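Local coordinates for protein putative aminooxidase (Propionibacterium acnes, PDB 2BAC) that probably isomerises polyunsaturated fatty acids, as a FAD-containing member of the flavin amine oxidoreductase family, and binds an octadecatrienoic acid, at residues Q279-D284 against Y328-H333; P84-E89 against G196-W201. All coordinates share one frame; numbering follows the deposited sequence.

Contact 1 of 2, residues Q279-D284 against Y328-H333. With ODT ((11E,13E,15Z)-octadeca-11,13,15-trienoic acid), chain E.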
loop_
_atom_site.group_PDB
_atom_site.type_symbol
_atom_site.label_atom_id
_atom_site.label_comp_id
_atom_site.label_asym_id
_atom_site.label_seq_id
_atom_site.Cartn_x
_atom_site.Cartn_y
_atom_site.Cartn_z
ATOM N N GLN A 279 8.241 -1.934 5.199
ATOM C CA GLN A 279 7.532 -2.349 6.398
ATOM C C GLN A 279 7.354 -3.832 6.347
ATOM O O GLN A 279 7.052 -4.379 5.288
ATOM C CB GLN A 279 6.162 -1.637 6.492
ATOM C CG GLN A 279 6.274 -0.101 6.526
ATOM C CD GLN A 279 7.055 0.413 7.756
ATOM O OE1 GLN A 279 8.232 0.764 7.663
ATOM N NE2 GLN A 279 6.399 0.440 8.899
ATOM N N GLN A 280 7.564 -4.485 7.484
ATOM C CA GLN A 280 7.236 -5.896 7.652
ATOM C C GLN A 280 5.876 -6.029 8.355
ATOM O O GLN A 280 5.790 -6.134 9.577
ATOM C CB GLN A 280 8.373 -6.607 8.392
ATOM C CG GLN A 280 9.680 -6.530 7.599
ATOM C CD GLN A 280 10.886 -7.032 8.368
ATOM O OE1 GLN A 280 10.893 -8.160 8.879
ATOM N NE2 GLN A 280 11.925 -6.204 8.439
ATOM N N TYR A 281 4.815 -6.005 7.547
ATOM C CA TYR A 281 3.422 -5.983 8.022
ATOM C C TYR A 281 2.855 -7.422 7.998
ATOM O O TYR A 281 2.827 -8.078 6.934
ATOM C CB TYR A 281 2.632 -5.029 7.112
ATOM C CG TYR A 281 1.256 -4.595 7.568
ATOM C CD1 TYR A 281 0.975 -4.359 8.917
ATOM C CD2 TYR A 281 0.228 -4.366 6.623
ATOM C CE1 TYR A 281 -0.295 -3.940 9.327
ATOM C CE2 TYR A 281 -1.039 -3.937 7.020
ATOM C CZ TYR A 281 -1.293 -3.735 8.375
ATOM O OH TYR A 281 -2.536 -3.313 8.786
ATOM N N MET A 282 2.454 -7.916 9.181
ATOM C CA MET A 282 2.056 -9.316 9.361
ATOM C C MET A 282 0.572 -9.487 9.653
ATOM O O MET A 282 0.040 -8.879 10.576
ATOM C CB MET A 282 2.852 -9.976 10.492
ATOM C CG MET A 282 2.558 -11.468 10.660
ATOM S SD MET A 282 3.884 -12.292 11.550
ATOM C CE MET A 282 3.092 -12.888 13.041
ATOM N N VAL A 283 -0.061 -10.341 8.853
ATOM C CA VAL A 283 -1.473 -10.642 8.935
ATOM C C VAL A 283 -1.613 -12.106 9.340
ATOM O O VAL A 283 -0.878 -12.969 8.836
ATOM C CB VAL A 283 -2.169 -10.422 7.556
ATOM C CG1 VAL A 283 -3.685 -10.700 7.646
ATOM C CG2 VAL A 283 -1.861 -8.997 6.992
ATOM N N ASP A 284 -2.545 -12.383 10.256
ATOM C CA ASP A 284 -2.903 -13.758 10.598
ATOM C C ASP A 284 -4.405 -13.981 10.437
ATOM O O ASP A 284 -5.196 -13.277 11.077
ATOM C CB ASP A 284 -2.488 -14.080 12.034
ATOM C CG ASP A 284 -0.984 -14.163 12.212
ATOM O OD1 ASP A 284 -0.470 -15.303 12.245
ATOM O OD2 ASP A 284 -0.322 -13.101 12.322
ATOM N N TYR A 328 -3.643 -7.680 12.550
ATOM C CA TYR A 328 -2.612 -6.857 11.898
ATOM C C TYR A 328 -1.581 -6.296 12.881
ATOM O O TYR A 328 -1.942 -5.653 13.883
ATOM C CB TYR A 328 -3.270 -5.717 11.102
ATOM C CG TYR A 328 -4.300 -6.234 10.128
ATOM C CD1 TYR A 328 -3.979 -6.452 8.795
ATOM C CD2 TYR A 328 -5.586 -6.579 10.566
ATOM C CE1 TYR A 328 -4.917 -6.966 7.902
ATOM C CE2 TYR A 328 -6.536 -7.098 9.689
ATOM C CZ TYR A 328 -6.200 -7.293 8.359
ATOM O OH TYR A 328 -7.144 -7.811 7.508
ATOM N N LEU A 329 -0.297 -6.535 12.581
ATOM C CA LEU A 329 0.808 -6.059 13.425
ATOM C C LEU A 329 2.055 -5.698 12.594
ATOM O O LEU A 329 2.234 -6.192 11.479
ATOM C CB LEU A 329 1.167 -7.113 14.492
ATOM C CG LEU A 329 1.764 -8.470 14.067
ATOM C CD1 LEU A 329 3.268 -8.406 13.954
ATOM C CD2 LEU A 329 1.356 -9.591 15.052
ATOM N N LEU A 330 2.912 -4.846 13.153
ATOM C CA LEU A 330 4.161 -4.478 12.507
ATOM C C LEU A 330 5.353 -5.087 13.227
ATOM O O LEU A 330 5.387 -5.126 14.457
ATOM C CB LEU A 330 4.304 -2.953 12.441
ATOM C CG LEU A 330 3.829 -2.279 11.154
ATOM C CD1 LEU A 330 3.925 -0.748 11.287
ATOM C CD2 LEU A 330 4.618 -2.765 9.918
ATOM N N ARG A 331 6.326 -5.569 12.453
ATOM C CA ARG A 331 7.507 -6.225 13.015
ATOM C C ARG A 331 8.773 -5.359 13.018
ATOM O O ARG A 331 9.802 -5.791 13.536
ATOM C CB ARG A 331 7.785 -7.524 12.255
ATOM C CG ARG A 331 6.685 -8.557 12.381
ATOM C CD ARG A 331 6.918 -9.741 11.454
ATOM N NE ARG A 331 8.175 -10.404 11.772
ATOM C CZ ARG A 331 8.849 -11.202 10.953
ATOM N NH1 ARG A 331 8.386 -11.475 9.749
ATOM N NH2 ARG A 331 10.002 -11.749 11.353
ATOM N N ASN A 332 8.699 -4.141 12.483
ATOM C CA ASN A 332 9.870 -3.278 12.306
ATOM C C ASN A 332 9.635 -1.791 12.659
ATOM O O ASN A 332 8.530 -1.269 12.510
ATOM C CB ASN A 332 10.337 -3.366 10.847
ATOM C CG ASN A 332 9.417 -2.600 9.901
ATOM O OD1 ASN A 332 8.303 -3.033 9.626
ATOM N ND2 ASN A 332 9.875 -1.428 9.431
ATOM N N HIS A 333 10.703 -1.127 13.096
ATOM C CA HIS A 333 10.743 0.315 13.291
ATOM C C HIS A 333 12.221 0.734 13.271
ATOM O O HIS A 333 13.055 0.051 13.845
ATOM C CB HIS A 333 10.110 0.673 14.636
ATOM C CG HIS A 333 10.021 2.145 14.910
ATOM N ND1 HIS A 333 11.109 2.907 15.288
ATOM C CD2 HIS A 333 8.955 2.985 14.912
ATOM C CE1 HIS A 333 10.721 4.156 15.477
ATOM N NE2 HIS A 333 9.417 4.231 15.258
HETATM O O1 ODT E . -12.222 0.663 10.542
HETATM C C1 ODT E . -13.253 0.015 10.288
HETATM O O2 ODT E . -14.401 0.505 10.390
HETATM C C2 ODT E . -13.050 -1.404 9.843
HETATM C C3 ODT E . -11.554 -1.607 9.606
HETATM C C4 ODT E . -11.139 -3.063 9.762
HETATM C C5 ODT E . -9.649 -3.151 10.062
HETATM C C6 ODT E . -8.918 -3.574 8.805
HETATM C C7 ODT E . -7.424 -3.335 8.877
HETATM C C8 ODT E . -6.942 -2.699 7.586
HETATM C C9 ODT E . -5.548 -3.221 7.334
HETATM C C10 ODT E . -4.680 -2.474 6.325
HETATM C C11 ODT E . -5.273 -1.366 5.484
HETATM C C12 ODT E . -4.348 -0.823 4.704
HETATM C C13 ODT E . -4.477 0.273 3.748
HETATM C C14 ODT E . -5.565 0.951 3.453
HETATM C C15 ODT E . -5.403 2.000 2.453
HETATM C C16 ODT E . -6.413 2.781 2.057
HETATM C C17 ODT E . -7.832 2.669 2.592
HETATM C C18 ODT E . -8.721 3.709 1.927
HETATM O O HOH W 1 7.339 1.157 11.758
#
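Two antiparallel neighbours in the mixed sheet that floors the fatty-acid pocket, strands 277-288 and 325-330, pair here, with Tyr281 and Tyr328 on the face turned to ligand and flavin. Tyr281 and Leu330, like Val283 and Tyr328, form non-hydrogen-bonded pairs; Met282 and Leu329 between them form the hydrogen-bonded one, Met282 N to Leu329 O 2.9 Å and Leu329 N to Met282 O 3.1 Å. With CG anti to the backbone N (chi1 -167°), the Tyr281 ring runs over the partner strand until OH stands 3.4 Å from Tyr328 CB. The two rings meet obliquely, with planes at 36°. Tyr281 OH, hydrogen-bonded to Ala167 O, sits at the fatty chain, 3.3 Å from ODT C9, while ODT C10 lies at the edge of that ring. The same C9 hangs over one face of Tyr328, offset toward the rim, and Val283 CG2 packs alongside Tyr328 CD1. FAD touches both tyrosines and Val283. On the other face Met282 CB meets Leu329 CD1, covered by helix 341-355. Where strand 325-330 ends, Asn332 continues the pairing with its side chain: Gln280 N gives a nearly straight bond to Asn332 OD1 (2.7 Å), arriving above the carbonyl plane, 51° out of it, and Asn332 ND2 reaches Gln279 OE1 weakly at 3.3 Å.

Contact 2 of 2, residues P84-E89 against G196-W201. With ODT ((11E,13E,15Z)-octadeca-11,13,15-trienoic acid), chain E.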
loop_
_atom_site.group_PDB
_atom_site.type_symbol
_atom_site.label_atom_id
_atom_site.label_comp_id
_atom_site.label_asym_id
_atom_site.label_seq_id
_atom_site.Cartn_x
_atom_site.Cartn_y
_atom_site.Cartn_z
ATOM N N PRO A 84 -19.162 -6.237 2.643
ATOM C CA PRO A 84 -19.783 -5.932 3.932
ATOM C C PRO A 84 -19.338 -4.591 4.536
ATOM O O PRO A 84 -18.212 -4.121 4.314
ATOM C CB PRO A 84 -19.375 -7.107 4.826
ATOM C CG PRO A 84 -18.404 -7.937 4.029
ATOM C CD PRO A 84 -18.179 -7.333 2.714
ATOM N N LYS A 85 -20.247 -3.974 5.282
ATOM C CA LYS A 85 -20.009 -2.658 5.858
ATOM C C LYS A 85 -18.895 -2.697 6.912
ATOM O O LYS A 85 -18.837 -3.617 7.714
ATOM C CB LYS A 85 -21.298 -2.144 6.490
ATOM C CG LYS A 85 -21.316 -0.634 6.729
ATOM C CD LYS A 85 -22.758 -0.086 6.629
ATOM C CE LYS A 85 -22.790 1.419 6.315
ATOM N NZ LYS A 85 -23.933 1.734 5.380
ATOM N N LEU A 86 -18.010 -1.703 6.879
ATOM C CA LEU A 86 -16.951 -1.546 7.869
ATOM C C LEU A 86 -17.454 -0.748 9.075
ATOM O O LEU A 86 -18.017 0.338 8.917
ATOM C CB LEU A 86 -15.752 -0.827 7.244
ATOM C CG LEU A 86 -14.930 -1.595 6.194
ATOM C CD1 LEU A 86 -13.953 -0.653 5.526
ATOM C CD2 LEU A 86 -14.196 -2.809 6.782
ATOM N N ARG A 87 -17.266 -1.303 10.271
ATOM C CA ARG A 87 -17.612 -0.640 11.523
ATOM C C ARG A 87 -16.522 -0.921 12.552
ATOM O O ARG A 87 -15.982 -2.019 12.587
ATOM C CB ARG A 87 -18.946 -1.179 12.052
ATOM C CG ARG A 87 -20.172 -0.582 11.429
ATOM C CD ARG A 87 -21.284 -1.591 11.375
ATOM N NE ARG A 87 -22.633 -1.037 11.559
ATOM C CZ ARG A 87 -23.223 -0.117 10.786
ATOM N NH1 ARG A 87 -24.476 0.266 11.067
ATOM N NH2 ARG A 87 -22.585 0.437 9.750
ATOM N N ARG A 88 -16.240 0.042 13.419
ATOM C CA ARG A 88 -15.118 -0.072 14.351
ATOM C C ARG A 88 -15.442 0.385 15.772
ATOM O O ARG A 88 -16.200 1.312 15.976
ATOM C CB ARG A 88 -13.927 0.768 13.854
ATOM C CG ARG A 88 -14.205 2.278 13.739
ATOM C CD ARG A 88 -13.005 3.018 13.190
ATOM N NE ARG A 88 -12.938 3.018 11.717
ATOM C CZ ARG A 88 -13.443 3.971 10.911
ATOM N NH1 ARG A 88 -14.063 5.061 11.390
ATOM N NH2 ARG A 88 -13.308 3.833 9.588
ATOM N N GLU A 89 -14.819 -0.276 16.737
ATOM C CA GLU A 89 -14.676 0.236 18.082
ATOM C C GLU A 89 -13.184 0.404 18.423
ATOM O O GLU A 89 -12.307 -0.052 17.682
ATOM C CB GLU A 89 -15.308 -0.737 19.064
ATOM C CG GLU A 89 -14.538 -2.081 19.217
ATOM C CD GLU A 89 -15.236 -3.027 20.153
ATOM O OE1 GLU A 89 -16.285 -2.613 20.715
ATOM O OE2 GLU A 89 -14.757 -4.182 20.323
ATOM N N GLY A 196 -16.707 6.868 7.873
ATOM C CA GLY A 196 -17.038 5.465 7.583
ATOM C C GLY A 196 -17.477 5.271 6.143
ATOM O O GLY A 196 -18.097 4.268 5.793
ATOM N N ASP A 197 -17.151 6.233 5.295
ATOM C CA ASP A 197 -17.534 6.182 3.898
ATOM C C ASP A 197 -16.494 5.337 3.112
ATOM O O ASP A 197 -15.648 5.866 2.370
ATOM C CB ASP A 197 -17.632 7.618 3.381
ATOM C CG ASP A 197 -18.379 7.723 2.085
ATOM O OD1 ASP A 197 -18.801 6.672 1.535
ATOM O OD2 ASP A 197 -18.547 8.881 1.619
ATOM N N LEU A 198 -16.565 4.020 3.292
ATOM C CA LEU A 198 -15.508 3.112 2.846
ATOM C C LEU A 198 -16.041 1.963 1.958
ATOM O O LEU A 198 -17.011 1.293 2.309
ATOM C CB LEU A 198 -14.766 2.542 4.066
ATOM C CG LEU A 198 -14.071 3.590 4.961
ATOM C CD1 LEU A 198 -13.644 2.974 6.293
ATOM C CD2 LEU A 198 -12.868 4.250 4.258
ATOM N N TRP A 199 -15.378 1.756 0.822
ATOM C CA TRP A 199 -15.681 0.669 -0.100
ATOM C C TRP A 199 -15.113 -0.646 0.391
ATOM O O TRP A 199 -14.059 -0.691 1.012
ATOM C CB TRP A 199 -15.046 0.918 -1.475
ATOM C CG TRP A 199 -15.518 2.103 -2.221
ATOM C CD1 TRP A 199 -16.536 2.930 -1.888
ATOM C CD2 TRP A 199 -14.996 2.582 -3.467
ATOM N NE1 TRP A 199 -16.691 3.898 -2.847
ATOM C CE2 TRP A 199 -15.756 3.713 -3.829
ATOM C CE3 TRP A 199 -13.970 2.155 -4.320
ATOM C CZ2 TRP A 199 -15.517 4.438 -5.002
ATOM C CZ3 TRP A 199 -13.734 2.873 -5.484
ATOM C CH2 TRP A 199 -14.505 4.005 -5.811
ATOM N N THR A 200 -15.826 -1.716 0.081
ATOM C CA THR A 200 -15.335 -3.073 0.210
ATOM C C THR A 200 -15.990 -3.929 -0.875
ATOM O O THR A 200 -16.954 -3.514 -1.522
ATOM C CB THR A 200 -15.662 -3.696 1.582
ATOM O OG1 THR A 200 -17.081 -3.754 1.760
ATOM C CG2 THR A 200 -15.025 -2.905 2.714
ATOM N N TRP A 201 -15.469 -5.134 -1.053
ATOM C CA TRP A 201 -15.904 -6.019 -2.128
ATOM C C TRP A 201 -16.181 -7.386 -1.537
ATOM O O TRP A 201 -15.354 -7.916 -0.801
ATOM C CB TRP A 201 -14.815 -6.104 -3.198
ATOM C CG TRP A 201 -14.583 -4.794 -3.866
ATOM C CD1 TRP A 201 -15.177 -4.344 -5.010
ATOM C CD2 TRP A 201 -13.743 -3.735 -3.412
ATOM N NE1 TRP A 201 -14.750 -3.083 -5.300
ATOM C CE2 TRP A 201 -13.873 -2.676 -4.334
ATOM C CE3 TRP A 201 -12.896 -3.575 -2.317
ATOM C CZ2 TRP A 201 -13.181 -1.484 -4.206
ATOM C CZ3 TRP A 201 -12.199 -2.380 -2.184
ATOM C CH2 TRP A 201 -12.349 -1.351 -3.125
HETATM O O1 ODT E . -12.222 0.663 10.542
HETATM C C1 ODT E . -13.253 0.015 10.288
HETATM O O2 ODT E . -14.401 0.505 10.390
HETATM C C2 ODT E . -13.050 -1.404 9.843
HETATM C C3 ODT E . -11.554 -1.607 9.606
HETATM C C4 ODT E . -11.139 -3.063 9.762
HETATM C C5 ODT E . -9.649 -3.151 10.062
HETATM C C6 ODT E . -8.918 -3.574 8.805
HETATM C C7 ODT E . -7.424 -3.335 8.877
HETATM C C8 ODT E . -6.942 -2.699 7.586
HETATM C C9 ODT E . -5.548 -3.221 7.334
HETATM C C10 ODT E . -4.680 -2.474 6.325
HETATM C C11 ODT E . -5.273 -1.366 5.484
HETATM C C12 ODT E . -4.348 -0.823 4.704
HETATM C C13 ODT E . -4.477 0.273 3.748
HETATM C C14 ODT E . -5.565 0.951 3.453
HETATM C C15 ODT E . -5.403 2.000 2.453
HETATM C C16 ODT E . -6.413 2.781 2.057
HETATM C C17 ODT E . -7.832 2.669 2.592
HETATM C C18 ODT E . -8.721 3.709 1.927
HETATM O O HOH W 2 -18.204 0.347 5.069
#
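Leu86 and Leu198 meet through CD1 of the first and CB of the second, 3.6 Å apart, with the two side chains crossing at about a right angle. Leu86 also brings CG to within 3.7 Å of Thr200 CG2, so its isobutyl group is wedged against two residues of 196-201, while its CD2 turns to the fatty acid and touches ODT C2. Next to this apolar patch lies the carboxylate. Arg88 NE donates to ODT O1 at 2.7 Å with an N-H...O angle of 160°, and O1 lies at the edge of the guanidinium, in its plane. A bend at chi3 (85°) sets NE beside ODT O1. Tyr297 OH adds a second hydrogen bond to the ligand, and together these would be expected to favour the ionised acid.

Leu198 CD1 also meets the guanidinium edge, 3.4 Å from Arg88 NH2, while Phe193 of helix 187-195 accepts a hydrogen bond from NH2 through its carbonyl and makes a cation-pi contact, which limits the rotation of the guanidinium. Gly196, the first residue beyond that helix, closes it with a Schellman motif, and its positive phi leads the chain into 196-201. Farther out, Thr200 OG1 donates to Pro84 O (2.8 Å) from above the carbonyl plane, and a water bridges Leu86 N and Leu198 O, so the backbones are tied by a hydroxyl and a solvent molecule. Met62 lies against both leucines from strand 62-63, the partner of 199-200. The result is the carboxylate end of a fatty-acid pocket: an arginine at the start of strand 88-91 hydrogen-bonds to the acid, and Leu86 covers the first carbons of the chain, backed by Leu198 and Thr200.

Contacts 1 and 2 share one ligand, meeting it at different points along its length. Segments 84-89 and 196-201 hold the carboxylate end, whereas 279-284 and 328-333 line the middle of the chain close to the flavin; Val283 comes to about 3 Å from FAD by its side chain, Leu86 only to about 7 Å. The two contacts do not touch: their centres lie 22 Å apart and their nearest atoms about 9 Å. Both reach the same mixed sheet, through strand 88-91 in contact 2 and the pair 277-288 and 325-330 in contact 1. The middle of the chain, rather than the carboxylate, thus meets the residues that touch FAD, which is consistent with chemistry on the hydrocarbon chain.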